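Local coordinates for protein tricorn protease (Thermoplasma acidophilum, PDB 1K32) that acts as a hexameric serine protease in protein degradation, cutting peptides that probably reach it through gated beta-propellers, at residues H214-I219 against Y229-D234; S432-Y437 against P477-D482; N608-L613 against V622-D627. All coordinates share one frame; numbering follows the deposited sequence.

Contact 1 (H214-I219 against Y229-D234); sequences HRIYFI and YSTDLD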
ATOM      1  N   HIS A 214     -21.654 -26.257  82.241  1.00 37.83           N
ATOM      2  CA  HIS A 214     -22.913 -25.668  81.816  1.00 38.06           C
ATOM      3  C   HIS A 214     -22.809 -24.152  81.798  1.00 36.14           C
ATOM      4  O   HIS A 214     -23.723 -23.434  82.221  1.00 34.00           O
ATOM      5  CB  HIS A 214     -24.059 -26.133  82.715  1.00 41.05           C
ATOM      6  CG  HIS A 214     -24.465 -27.548  82.464  1.00 43.83           C
ATOM      7  ND1 HIS A 214     -23.647 -28.617  82.755  1.00 46.57           N
ATOM      8  CD2 HIS A 214     -25.573 -28.068  81.885  1.00 46.13           C
ATOM      9  CE1 HIS A 214     -24.231 -29.736  82.362  1.00 47.56           C
ATOM     10  NE2 HIS A 214     -25.401 -29.430  81.831  1.00 48.16           N
ATOM     11  N   ARG A 215     -21.669 -23.679  81.305  1.00 34.45           N
ATOM     12  CA  ARG A 215     -21.408 -22.252  81.183  1.00 33.68           C
ATOM     13  C   ARG A 215     -20.864 -21.943  79.804  1.00 31.47           C
ATOM     14  O   ARG A 215     -20.087 -22.712  79.242  1.00 31.97           O
ATOM     15  CB  ARG A 215     -20.401 -21.781  82.232  1.00 34.61           C
ATOM     16  CG  ARG A 215     -20.927 -21.821  83.651  1.00 36.82           C
ATOM     17  CD  ARG A 215     -20.400 -20.643  84.452  1.00 38.33           C
ATOM     18  NE  ARG A 215     -21.495 -20.015  85.181  1.00 39.48           N
ATOM     19  CZ  ARG A 215     -21.711 -18.708  85.240  1.00 37.86           C
ATOM     20  NH1 ARG A 215     -22.741 -18.254  85.928  1.00 40.90           N
ATOM     21  NH2 ARG A 215     -20.909 -17.856  84.621  1.00 37.15           N
ATOM     22  N   ILE A 216     -21.286 -20.817  79.254  1.00 30.43           N
ATOM     23  CA  ILE A 216     -20.813 -20.406  77.948  1.00 29.53           C
ATOM     24  C   ILE A 216     -19.712 -19.393  78.196  1.00 27.32           C
ATOM     25  O   ILE A 216     -19.943 -18.368  78.832  1.00 28.91           O
ATOM     26  CB  ILE A 216     -21.927 -19.715  77.112  1.00 29.70           C
ATOM     27  CG1 ILE A 216     -23.151 -20.620  77.001  1.00 29.95           C
ATOM     28  CG2 ILE A 216     -21.398 -19.378  75.714  1.00 29.23           C
ATOM     29  CD1 ILE A 216     -24.360 -19.938  76.376  1.00 29.60           C
ATOM     30  N   TYR A 217     -18.509 -19.689  77.731  1.00 26.76           N
ATOM     31  CA  TYR A 217     -17.410 -18.749  77.879  1.00 25.91           C
ATOM     32  C   TYR A 217     -17.209 -18.021  76.557  1.00 25.23           C
ATOM     33  O   TYR A 217     -17.409 -18.591  75.471  1.00 21.92           O
ATOM     34  CB  TYR A 217     -16.133 -19.470  78.303  1.00 28.41           C
ATOM     35  CG  TYR A 217     -16.202 -20.009  79.713  1.00 30.12           C
ATOM     36  CD1 TYR A 217     -16.957 -21.147  80.014  1.00 30.79           C
ATOM     37  CD2 TYR A 217     -15.533 -19.365  80.751  1.00 30.24           C
ATOM     38  CE1 TYR A 217     -17.040 -21.626  81.314  1.00 33.07           C
ATOM     39  CE2 TYR A 217     -15.608 -19.828  82.049  1.00 31.27           C
ATOM     40  CZ  TYR A 217     -16.361 -20.956  82.331  1.00 32.96           C
ATOM     41  OH  TYR A 217     -16.431 -21.403  83.631  1.00 32.29           O
ATOM     42  N   PHE A 218     -16.829 -16.749  76.647  1.00 24.24           N
ATOM     43  CA  PHE A 218     -16.637 -15.936  75.458  1.00 23.39           C
ATOM     44  C   PHE A 218     -15.792 -14.711  75.755  1.00 24.64           C
ATOM     45  O   PHE A 218     -15.401 -14.462  76.904  1.00 24.72           O
ATOM     46  CB  PHE A 218     -17.999 -15.502  74.898  1.00 22.76           C
ATOM     47  CG  PHE A 218     -18.865 -14.781  75.895  1.00 23.21           C
ATOM     48  CD1 PHE A 218     -18.682 -13.427  76.150  1.00 22.54           C
ATOM     49  CD2 PHE A 218     -19.852 -15.469  76.600  1.00 23.45           C
ATOM     50  CE1 PHE A 218     -19.476 -12.764  77.103  1.00 23.36           C
ATOM     51  CE2 PHE A 218     -20.648 -14.822  77.546  1.00 23.50           C
ATOM     52  CZ  PHE A 218     -20.457 -13.462  77.800  1.00 22.92           C
ATOM     53  N   ILE A 219     -15.542 -13.927  74.716  1.00 22.94           N
ATOM     54  CA  ILE A 219     -14.734 -12.735  74.861  1.00 23.10           C
ATOM     55  C   ILE A 219     -15.480 -11.454  74.517  1.00 24.54           C
ATOM     56  O   ILE A 219     -16.261 -11.414  73.557  1.00 21.95           O
ATOM     57  CB  ILE A 219     -13.478 -12.823  73.962  1.00 23.75           C
ATOM     58  CG1 ILE A 219     -12.588 -13.983  74.421  1.00 22.42           C
ATOM     59  CG2 ILE A 219     -12.719 -11.487  73.981  1.00 22.34           C
ATOM     60  CD1 ILE A 219     -11.446 -14.288  73.473  1.00 22.95           C
ATOM     61  N   TYR A 229     -15.215 -13.817  79.723  1.00 22.94           N
ATOM     62  CA  TYR A 229     -16.400 -13.765  80.584  1.00 22.01           C
ATOM     63  C   TYR A 229     -17.157 -15.075  80.397  1.00 22.73           C
ATOM     64  O   TYR A 229     -16.772 -15.910  79.571  1.00 20.57           O
ATOM     65  CB  TYR A 229     -17.347 -12.627  80.170  1.00 23.05           C
ATOM     66  CG  TYR A 229     -16.823 -11.224  80.388  1.00 24.57           C
ATOM     67  CD1 TYR A 229     -15.867 -10.679  79.536  1.00 24.56           C
ATOM     68  CD2 TYR A 229     -17.274 -10.446  81.458  1.00 26.04           C
ATOM     69  CE1 TYR A 229     -15.371  -9.410  79.735  1.00 26.81           C
ATOM     70  CE2 TYR A 229     -16.782  -9.161  81.673  1.00 25.82           C
ATOM     71  CZ  TYR A 229     -15.826  -8.653  80.804  1.00 27.19           C
ATOM     72  OH  TYR A 229     -15.295  -7.405  80.996  1.00 26.37           O
ATOM     73  N   SER A 230     -18.234 -15.248  81.156  1.00 22.52           N
ATOM     74  CA  SER A 230     -19.069 -16.432  81.014  1.00 26.85           C
ATOM     75  C   SER A 230     -20.444 -16.178  81.626  1.00 27.64           C
ATOM     76  O   SER A 230     -20.621 -15.244  82.421  1.00 26.04           O
ATOM     77  CB  SER A 230     -18.412 -17.657  81.669  1.00 26.38           C
ATOM     78  OG  SER A 230     -18.506 -17.610  83.080  1.00 28.68           O
ATOM     79  N   THR A 231     -21.417 -16.989  81.217  1.00 26.94           N
ATOM     80  CA  THR A 231     -22.779 -16.903  81.734  1.00 28.36           C
ATOM     81  C   THR A 231     -23.299 -18.332  81.818  1.00 29.24           C
ATOM     82  O   THR A 231     -22.648 -19.252  81.333  1.00 28.88           O
ATOM     83  CB  THR A 231     -23.726 -16.117  80.789  1.00 29.50           C
ATOM     84  OG1 THR A 231     -23.847 -16.812  79.537  1.00 28.75           O
ATOM     85  CG2 THR A 231     -23.204 -14.696  80.546  1.00 29.64           C
ATOM     86  N   ASP A 232     -24.458 -18.530  82.438  1.00 29.93           N
ATOM     87  CA  ASP A 232     -25.027 -19.869  82.475  1.00 30.96           C
ATOM     88  C   ASP A 232     -25.745 -20.010  81.132  1.00 31.27           C
ATOM     89  O   ASP A 232     -25.811 -19.042  80.376  1.00 30.21           O
ATOM     90  CB  ASP A 232     -26.011 -20.037  83.639  1.00 31.02           C
ATOM     91  CG  ASP A 232     -27.068 -18.945  83.692  1.00 32.48           C
ATOM     92  OD1 ASP A 232     -27.642 -18.575  82.643  1.00 29.25           O
ATOM     93  OD2 ASP A 232     -27.342 -18.463  84.810  1.00 35.21           O
ATOM     94  N   LEU A 233     -26.283 -21.188  80.836  1.00 31.20           N
ATOM     95  CA  LEU A 233     -26.964 -21.409  79.563  1.00 32.95           C
ATOM     96  C   LEU A 233     -28.215 -20.558  79.359  1.00 32.83           C
ATOM     97  O   LEU A 233     -28.890 -20.662  78.337  1.00 31.39           O
ATOM     98  CB  LEU A 233     -27.301 -22.889  79.402  1.00 33.47           C
ATOM     99  CG  LEU A 233     -26.072 -23.791  79.295  1.00 35.21           C
ATOM    100  CD1 LEU A 233     -26.510 -25.231  79.044  1.00 36.32           C
ATOM    101  CD2 LEU A 233     -25.178 -23.306  78.169  1.00 36.33           C
ATOM    102  N   ASP A 234     -28.496 -19.698  80.330  1.00 33.16           N
ATOM    103  CA  ASP A 234     -29.648 -18.812  80.283  1.00 34.67           C
ATOM    104  C   ASP A 234     -29.163 -17.381  80.038  1.00 33.48           C
ATOM    105  O   ASP A 234     -29.952 -16.441  79.996  1.00 30.69           O
ATOM    106  CB  ASP A 234     -30.382 -18.880  81.618  1.00 39.51           C
ATOM    107  CG  ASP A 234     -31.865 -18.671  81.478  1.00 44.15           C
ATOM    108  OD1 ASP A 234     -32.289 -17.531  81.172  1.00 45.45           O
ATOM    109  OD2 ASP A 234     -32.603 -19.665  81.679  1.00 48.18           O
TER
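I216 with T231 and F218 with Y229 form antiparallel hydrogen-bonded pairs, on strands whose axes come within 4.6 Å and whose directions lie 158° apart. The four backbone bonds include Y229 N to F218 O at 2.9 Å and T231 N to I216 O at 3.1 Å.

Between these pairs, S230 presses CB onto one face of the Y217 ring. CB lies 3.6 Å from the ring centroid and only 17° off the normal, a CH-pi contact. On the opposite face of the sheet, F218 has CG between its backbone N and carbonyl carbon (chi1 55°), which carries the ring toward the partner strand. There CE1 meets Y229 CB at 3.7 Å, while T231 CG2 lies at the ring edge. L233 crosses I216 at about a right angle, with CD2 3.6 Å from I216 CG1. The R215 guanidinium lies flat over the T231–D232 peptide, and its NH1 forms a salt bridge with D237.

The two strands are the middle pair of a four-stranded blade in a six-bladed propeller. I216 and Y217 pack on strand 207-212, S230 bonds through its backbone to R239, and I219 reaches strand 249-254 of the next blade.

Contact 2 (S432-Y437 against P477-D482); sequences SRFIAY and PAFDAD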
ATOM      1  N   SER A 432      11.265  28.160  32.700  1.00 28.98           N
ATOM      2  CA  SER A 432      11.266  28.112  34.169  1.00 28.87           C
ATOM      3  C   SER A 432      10.743  29.356  34.879  1.00 27.83           C
ATOM      4  O   SER A 432      10.987  29.547  36.071  1.00 29.20           O
ATOM      5  CB  SER A 432      12.683  27.806  34.668  1.00 29.45           C
ATOM      6  OG  SER A 432      13.178  26.608  34.087  1.00 31.68           O
ATOM      7  N   ARG A 433      10.003  30.197  34.167  1.00 28.02           N
ATOM      8  CA  ARG A 433       9.488  31.419  34.771  1.00 27.65           C
ATOM      9  C   ARG A 433       8.108  31.343  35.444  1.00 26.75           C
ATOM     10  O   ARG A 433       7.871  32.026  36.445  1.00 24.91           O
ATOM     11  CB  ARG A 433       9.486  32.543  33.738  1.00 29.23           C
ATOM     12  CG  ARG A 433       8.863  33.819  34.260  1.00 34.19           C
ATOM     13  CD  ARG A 433       9.314  35.030  33.472  1.00 35.30           C
ATOM     14  NE  ARG A 433       8.592  36.219  33.898  1.00 35.34           N
ATOM     15  CZ  ARG A 433       8.772  37.428  33.378  1.00 36.21           C
ATOM     16  NH1 ARG A 433       8.063  38.456  33.827  1.00 35.28           N
ATOM     17  NH2 ARG A 433       9.668  37.607  32.416  1.00 35.36           N
ATOM     18  N   PHE A 434       7.209  30.523  34.908  1.00 22.65           N
ATOM     19  CA  PHE A 434       5.868  30.417  35.466  1.00 23.70           C
ATOM     20  C   PHE A 434       5.492  29.006  35.911  1.00 23.56           C
ATOM     21  O   PHE A 434       5.977  28.002  35.372  1.00 21.26           O
ATOM     22  CB  PHE A 434       4.811  30.878  34.445  1.00 24.62           C
ATOM     23  CG  PHE A 434       5.176  32.125  33.698  1.00 25.00           C
ATOM     24  CD1 PHE A 434       5.757  32.053  32.439  1.00 26.37           C
ATOM     25  CD2 PHE A 434       4.929  33.379  34.247  1.00 26.02           C
ATOM     26  CE1 PHE A 434       6.083  33.219  31.736  1.00 26.87           C
ATOM     27  CE2 PHE A 434       5.254  34.545  33.549  1.00 23.25           C
ATOM     28  CZ  PHE A 434       5.828  34.465  32.299  1.00 24.88           C
ATOM     29  N   ILE A 435       4.604  28.952  36.894  1.00 22.63           N
ATOM     30  CA  ILE A 435       4.099  27.693  37.411  1.00 23.39           C
ATOM     31  C   ILE A 435       2.582  27.856  37.396  1.00 23.35           C
ATOM     32  O   ILE A 435       2.033  28.728  38.071  1.00 21.80           O
ATOM     33  CB  ILE A 435       4.609  27.427  38.856  1.00 25.99           C
ATOM     34  CG1 ILE A 435       6.147  27.436  38.871  1.00 26.70           C
ATOM     35  CG2 ILE A 435       4.078  26.087  39.372  1.00 24.59           C
ATOM     36  CD1 ILE A 435       6.778  27.228  40.238  1.00 24.59           C
ATOM     37  N   ALA A 436       1.907  27.047  36.591  1.00 22.23           N
ATOM     38  CA  ALA A 436       0.452  27.110  36.510  1.00 21.52           C
ATOM     39  C   ALA A 436      -0.079  25.888  37.234  1.00 20.89           C
ATOM     40  O   ALA A 436       0.455  24.790  37.077  1.00 20.25           O
ATOM     41  CB  ALA A 436      -0.001  27.101  35.051  1.00 23.53           C
ATOM     42  N   TYR A 437      -1.135  26.074  38.016  1.00 18.50           N
ATOM     43  CA  TYR A 437      -1.703  24.975  38.781  1.00 17.86           C
ATOM     44  C   TYR A 437      -3.194  25.141  39.071  1.00 19.20           C
ATOM     45  O   TYR A 437      -3.697  26.265  39.173  1.00 19.74           O
ATOM     46  CB  TYR A 437      -0.942  24.838  40.102  1.00 18.31           C
ATOM     47  CG  TYR A 437      -0.878  26.128  40.897  1.00 15.95           C
ATOM     48  CD1 TYR A 437      -1.806  26.406  41.899  1.00 18.62           C
ATOM     49  CD2 TYR A 437       0.106  27.079  40.634  1.00 19.56           C
ATOM     50  CE1 TYR A 437      -1.757  27.606  42.624  1.00 17.74           C
ATOM     51  CE2 TYR A 437       0.167  28.292  41.352  1.00 17.16           C
ATOM     52  CZ  TYR A 437      -0.768  28.545  42.339  1.00 19.10           C
ATOM     53  OH  TYR A 437      -0.742  29.754  43.006  1.00 20.11           O
ATOM     54  N   PRO A 477      -3.233  22.349  33.174  1.00 16.93           N
ATOM     55  CA  PRO A 477      -2.526  23.438  32.479  1.00 15.82           C
ATOM     56  C   PRO A 477      -1.258  22.948  31.763  1.00 16.10           C
ATOM     57  O   PRO A 477      -0.556  22.053  32.236  1.00 14.07           O
ATOM     58  CB  PRO A 477      -2.192  24.418  33.606  1.00 15.10           C
ATOM     59  CG  PRO A 477      -2.044  23.495  34.825  1.00 17.16           C
ATOM     60  CD  PRO A 477      -3.234  22.552  34.639  1.00 15.40           C
ATOM     61  N   ALA A 478      -0.965  23.544  30.619  1.00 17.17           N
ATOM     62  CA  ALA A 478       0.227  23.188  29.861  1.00 18.19           C
ATOM     63  C   ALA A 478       0.671  24.379  29.015  1.00 18.65           C
ATOM     64  O   ALA A 478      -0.125  24.922  28.243  1.00 18.57           O
ATOM     65  CB  ALA A 478      -0.053  21.973  28.968  1.00 17.55           C
ATOM     66  N   PHE A 479       1.921  24.812  29.194  1.00 17.57           N
ATOM     67  CA  PHE A 479       2.465  25.927  28.415  1.00 19.78           C
ATOM     68  C   PHE A 479       3.004  25.388  27.094  1.00 19.66           C
ATOM     69  O   PHE A 479       3.361  24.229  27.009  1.00 17.78           O
ATOM     70  CB  PHE A 479       3.637  26.617  29.139  1.00 18.35           C
ATOM     71  CG  PHE A 479       3.249  27.333  30.392  1.00 17.04           C
ATOM     72  CD1 PHE A 479       3.399  26.725  31.632  1.00 19.60           C
ATOM     73  CD2 PHE A 479       2.723  28.612  30.332  1.00 17.77           C
ATOM     74  CE1 PHE A 479       3.028  27.382  32.798  1.00 18.98           C
ATOM     75  CE2 PHE A 479       2.347  29.286  31.487  1.00 19.00           C
ATOM     76  CZ  PHE A 479       2.499  28.668  32.729  1.00 19.77           C
ATOM     77  N   ASP A 480       3.045  26.225  26.063  1.00 21.65           N
ATOM     78  CA  ASP A 480       3.615  25.784  24.793  1.00 24.07           C
ATOM     79  C   ASP A 480       5.134  25.915  24.930  1.00 25.55           C
ATOM     80  O   ASP A 480       5.628  26.563  25.859  1.00 25.10           O
ATOM     81  CB  ASP A 480       3.085  26.617  23.609  1.00 25.17           C
ATOM     82  CG  ASP A 480       3.215  28.118  23.823  1.00 27.08           C
ATOM     83  OD1 ASP A 480       2.712  28.877  22.965  1.00 28.90           O
ATOM     84  OD2 ASP A 480       3.808  28.546  24.833  1.00 26.96           O
ATOM     85  N   ALA A 481       5.871  25.289  24.024  1.00 26.07           N
ATOM     86  CA  ALA A 481       7.329  25.308  24.076  1.00 27.37           C
ATOM     87  C   ALA A 481       7.963  26.696  24.229  1.00 27.88           C
ATOM     88  O   ALA A 481       8.922  26.865  24.974  1.00 28.02           O
ATOM     89  CB  ALA A 481       7.891  24.612  22.839  1.00 27.32           C
ATOM     90  N   ASP A 482       7.425  27.688  23.533  1.00 29.15           N
ATOM     91  CA  ASP A 482       7.977  29.038  23.590  1.00 30.56           C
ATOM     92  C   ASP A 482       7.546  29.832  24.815  1.00 28.95           C
ATOM     93  O   ASP A 482       7.877  31.004  24.936  1.00 28.85           O
ATOM     94  CB  ASP A 482       7.593  29.816  22.323  1.00 33.55           C
ATOM     95  CG  ASP A 482       8.286  29.288  21.076  1.00 38.37           C
ATOM     96  OD1 ASP A 482       7.994  29.809  19.975  1.00 42.00           O
ATOM     97  OD2 ASP A 482       9.120  28.356  21.188  1.00 40.30           O
TER
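A436 sets its methyl group between two apolar partners on the other segment, with CB 3.8 Å from P477 CB and 3.8 Å from F479 CZ. The far end of the F479 ring also reaches F434, where CZ lies 3.6 Å from F434 CB. The torsion of F479 accounts for this reach: with CG anti to the carbonyl carbon (chi1 -67°), the ring projects across the gap and meets the other strand with its CZ and CE1 end. At the other end of the contact, P477 brings CG to 3.6 Å from A436 O.

No hydrogen bond crosses between the segments. The strand axes approach no closer than 7.0 Å, at 155° to one another, so this is packing between layers and not pairing within one sheet.

Outside the first shell, the F434 ring turns away from F479. R433 CG lies 3.6 Å above the plane of that ring, over its centre, and Y540 meets the ring edge-to-face. R433 itself makes salt bridges to D458 and E460, which would be expected to steady the chain that lies over the F434 ring.

Strand 434-441 is the second strand of one propeller blade, and strand 474-479 is the first of the next. L486 of strand 485-490 touches A436, P477 and F479; T427 of strand 426-428 touches the same three. V456 of strand 451-458 backs F434 and A436, so that the seam between consecutive blades is largely apolar.

Contact 3 (N608-L613 against V622-D627); sequences NNLTDL and VMVRKD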
ATOM      1  N   ASN A 608      -4.594   3.929  21.105  1.00 30.11           N
ATOM      2  CA  ASN A 608      -5.770   3.609  21.910  1.00 31.05           C
ATOM      3  C   ASN A 608      -5.449   2.598  23.006  1.00 30.23           C
ATOM      4  O   ASN A 608      -4.306   2.175  23.150  1.00 31.83           O
ATOM      5  CB  ASN A 608      -6.913   3.079  21.031  1.00 32.14           C
ATOM      6  CG  ASN A 608      -6.562   1.779  20.320  1.00 34.19           C
ATOM      7  OD1 ASN A 608      -5.535   1.157  20.592  1.00 34.22           O
ATOM      8  ND2 ASN A 608      -7.430   1.359  19.404  1.00 36.84           N
ATOM      9  N   ASN A 609      -6.461   2.230  23.783  1.00 29.18           N
ATOM     10  CA  ASN A 609      -6.307   1.271  24.867  1.00 29.51           C
ATOM     11  C   ASN A 609      -5.295   1.718  25.914  1.00 28.57           C
ATOM     12  O   ASN A 609      -4.593   0.892  26.502  1.00 27.25           O
ATOM     13  CB  ASN A 609      -5.913  -0.096  24.299  1.00 31.71           C
ATOM     14  CG  ASN A 609      -7.015  -0.712  23.461  1.00 33.42           C
ATOM     15  OD1 ASN A 609      -6.753  -1.438  22.509  1.00 36.29           O
ATOM     16  ND2 ASN A 609      -8.262  -0.428  23.821  1.00 35.30           N
ATOM     17  N   LEU A 610      -5.238   3.023  26.159  1.00 27.01           N
ATOM     18  CA  LEU A 610      -4.310   3.567  27.142  1.00 28.83           C
ATOM     19  C   LEU A 610      -4.946   3.631  28.524  1.00 29.44           C
ATOM     20  O   LEU A 610      -6.166   3.601  28.662  1.00 30.21           O
ATOM     21  CB  LEU A 610      -3.860   4.972  26.736  1.00 27.74           C
ATOM     22  CG  LEU A 610      -3.221   5.127  25.353  1.00 28.11           C
ATOM     23  CD1 LEU A 610      -2.853   6.592  25.130  1.00 25.14           C
ATOM     24  CD2 LEU A 610      -1.994   4.231  25.238  1.00 25.53           C
ATOM     25  N   THR A 611      -4.110   3.724  29.550  1.00 30.06           N
ATOM     26  CA  THR A 611      -4.601   3.817  30.917  1.00 32.02           C
ATOM     27  C   THR A 611      -3.788   4.860  31.665  1.00 32.72           C
ATOM     28  O   THR A 611      -4.145   5.262  32.768  1.00 34.94           O
ATOM     29  CB  THR A 611      -4.478   2.467  31.654  1.00 31.93           C
ATOM     30  OG1 THR A 611      -3.108   2.057  31.666  1.00 33.06           O
ATOM     31  CG2 THR A 611      -5.302   1.404  30.957  1.00 30.78           C
ATOM     32  N   ASP A 612      -2.697   5.303  31.050  1.00 33.56           N
ATOM     33  CA  ASP A 612      -1.821   6.291  31.665  1.00 34.80           C
ATOM     34  C   ASP A 612      -0.841   6.800  30.604  1.00 34.53           C
ATOM     35  O   ASP A 612      -0.490   6.065  29.675  1.00 34.55           O
ATOM     36  CB  ASP A 612      -1.060   5.640  32.830  1.00 36.97           C
ATOM     37  CG  ASP A 612      -0.426   6.657  33.774  1.00 40.73           C
ATOM     38  OD1 ASP A 612       0.324   6.231  34.682  1.00 43.23           O
ATOM     39  OD2 ASP A 612      -0.671   7.873  33.622  1.00 42.50           O
ATOM     40  N   LEU A 613      -0.415   8.055  30.729  1.00 32.44           N
ATOM     41  CA  LEU A 613       0.525   8.639  29.771  1.00 32.36           C
ATOM     42  C   LEU A 613       1.505   9.607  30.420  1.00 33.89           C
ATOM     43  O   LEU A 613       1.115  10.461  31.217  1.00 33.06           O
ATOM     44  CB  LEU A 613      -0.225   9.373  28.658  1.00 30.60           C
ATOM     45  CG  LEU A 613       0.637   9.938  27.513  1.00 30.66           C
ATOM     46  CD1 LEU A 613      -0.198  10.050  26.242  1.00 28.62           C
ATOM     47  CD2 LEU A 613       1.225  11.293  27.902  1.00 30.33           C
ATOM     48  N   VAL A 622       7.156   9.679  24.447  1.00 34.29           N
ATOM     49  CA  VAL A 622       5.922   9.407  25.169  1.00 34.23           C
ATOM     50  C   VAL A 622       5.980   8.017  25.799  1.00 34.41           C
ATOM     51  O   VAL A 622       6.390   7.053  25.160  1.00 33.50           O
ATOM     52  CB  VAL A 622       4.698   9.432  24.223  1.00 34.59           C
ATOM     53  CG1 VAL A 622       3.416   9.222  25.021  1.00 33.55           C
ATOM     54  CG2 VAL A 622       4.652  10.741  23.463  1.00 34.58           C
ATOM     55  N   MET A 623       5.592   7.927  27.065  1.00 33.71           N
ATOM     56  CA  MET A 623       5.549   6.643  27.748  1.00 34.10           C
ATOM     57  C   MET A 623       4.089   6.424  28.116  1.00 32.36           C
ATOM     58  O   MET A 623       3.413   7.347  28.572  1.00 30.35           O
ATOM     59  CB  MET A 623       6.392   6.654  29.023  1.00 35.97           C
ATOM     60  CG  MET A 623       7.892   6.658  28.797  1.00 38.84           C
ATOM     61  SD  MET A 623       8.737   6.220  30.318  1.00 40.85           S
ATOM     62  CE  MET A 623       8.426   4.465  30.355  1.00 40.91           C
ATOM     63  N   VAL A 624       3.594   5.216  27.900  1.00 30.48           N
ATOM     64  CA  VAL A 624       2.210   4.936  28.243  1.00 30.93           C
ATOM     65  C   VAL A 624       2.065   3.577  28.886  1.00 31.48           C
ATOM     66  O   VAL A 624       2.933   2.712  28.760  1.00 32.28           O
ATOM     67  CB  VAL A 624       1.274   4.957  27.001  1.00 29.44           C
ATOM     68  CG1 VAL A 624       1.286   6.329  26.346  1.00 28.87           C
ATOM     69  CG2 VAL A 624       1.693   3.875  26.011  1.00 26.94           C
ATOM     70  N   ARG A 625       0.954   3.417  29.589  1.00 31.35           N
ATOM     71  CA  ARG A 625       0.583   2.164  30.215  1.00 33.05           C
ATOM     72  C   ARG A 625      -0.674   1.824  29.409  1.00 34.30           C
ATOM     73  O   ARG A 625      -1.496   2.706  29.136  1.00 30.84           O
ATOM     74  CB  ARG A 625       0.226   2.382  31.687  1.00 35.97           C
ATOM     75  CG  ARG A 625      -0.543   1.238  32.332  1.00 39.77           C
ATOM     76  CD  ARG A 625       0.359   0.160  32.871  1.00 41.05           C
ATOM     77  NE  ARG A 625       1.177   0.642  33.981  1.00 41.13           N
ATOM     78  CZ  ARG A 625       2.094  -0.094  34.599  1.00 39.52           C
ATOM     79  NH1 ARG A 625       2.801   0.424  35.597  1.00 37.78           N
ATOM     80  NH2 ARG A 625       2.298  -1.348  34.219  1.00 35.63           N
ATOM     81  N   LYS A 626      -0.803   0.572  28.988  1.00 33.20           N
ATOM     82  CA  LYS A 626      -1.976   0.176  28.230  1.00 36.34           C
ATOM     83  C   LYS A 626      -2.864  -0.727  29.073  1.00 37.58           C
ATOM     84  O   LYS A 626      -2.502  -1.096  30.189  1.00 36.83           O
ATOM     85  CB  LYS A 626      -1.565  -0.518  26.928  1.00 34.16           C
ATOM     86  CG  LYS A 626      -0.814   0.406  25.987  1.00 33.40           C
ATOM     87  CD  LYS A 626      -0.664  -0.166  24.592  1.00 34.31           C
ATOM     88  CE  LYS A 626       0.109   0.809  23.708  1.00 32.71           C
ATOM     89  NZ  LYS A 626       0.116   0.406  22.291  1.00 33.99           N
ATOM     90  N   ASP A 627      -4.030  -1.071  28.537  1.00 39.48           N
ATOM     91  CA  ASP A 627      -4.979  -1.914  29.249  1.00 41.18           C
ATOM     92  C   ASP A 627      -4.401  -3.292  29.535  1.00 41.48           C
ATOM     93  O   ASP A 627      -4.845  -3.976  30.456  1.00 41.49           O
ATOM     94  CB  ASP A 627      -6.273  -2.038  28.441  1.00 44.46           C
ATOM     95  CG  ASP A 627      -6.049  -2.652  27.076  1.00 48.22           C
ATOM     96  OD1 ASP A 627      -5.057  -2.277  26.410  1.00 50.09           O
ATOM     97  OD2 ASP A 627      -6.868  -3.503  26.661  1.00 50.68           O
TER
HETATM   98  O   HOH W   1      -2.491   1.041  21.588  1.00 32.95           O
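L613 and L610 make the apolar centre with V622 and V624. L613 holds CG anti to its backbone N (chi1 -175°), and this branch point lies against the CG1 methyls of both valines, 3.8 Å from V622 CG1. L610 meets the same strand further on, its CD2 being 3.8 Å from V624 CB. Both leucines also touch Y572 of the preceding blade, while both valines rest on F634 of strand 631-635.

Around this core the backbone pairing is irregular. L613 with V624 and L610 with K626 are non-hydrogen-bonded pairs, but the register slips by one between them, and T611 and D612 both face R625: a classic beta bulge. R625 O receives T611 N at 2.8 Å and, weakly, D612 N at 3.4 Å. In return R625 N gives a nearly straight bond to D612 O at 3.0 Å, although it approaches from above the carbonyl plane, 40° out of it. Beyond the bulge, D627 N bonds to N609 O at 2.9 Å.

At the polar edge, D612 and R625 meet through their CB atoms while their charged ends part: D612 OD1 forms a salt bridge with R614, and R625 NH2 bonds to G629 O. K626 runs extended beyond CG to a water, which accepts from NZ at 2.8 Å and donates to N608 O at 2.6 Å. The same ammonium forms a salt bridge with E642, and K626 makes a cation-pi contact with Y632.

The bulge thus turns two consecutive N-H groups to one carbonyl, T611 N firmly and D612 N only weakly, where the chain turns the corner from one blade into the next. K626, with a carboxylate, a water and an aromatic ring as partners, has surroundings that would be expected to stabilise its positive charge.

Overall arrangement
From the N terminus, the chain closes the three contacts in series, and none nests within or crosses another. Contact 1 closes a hairpin over nine intervening residues inside one blade of the six-bladed propeller. Contact 2 spans 39 residues, including the rest of one blade, and joins consecutive blades of the seven-bladed propeller. Contact 3 closes a hairpin over eight residues at the start of the last blade of that second propeller, just as the chain leaves the blade before it. Contacts 2 and 3 have centres about 24 Å apart on one side of the chain's centre. Contact 1 lies on the opposite side, its centre about 71 Å from that of contact 2 and 60 Å from that of contact 3.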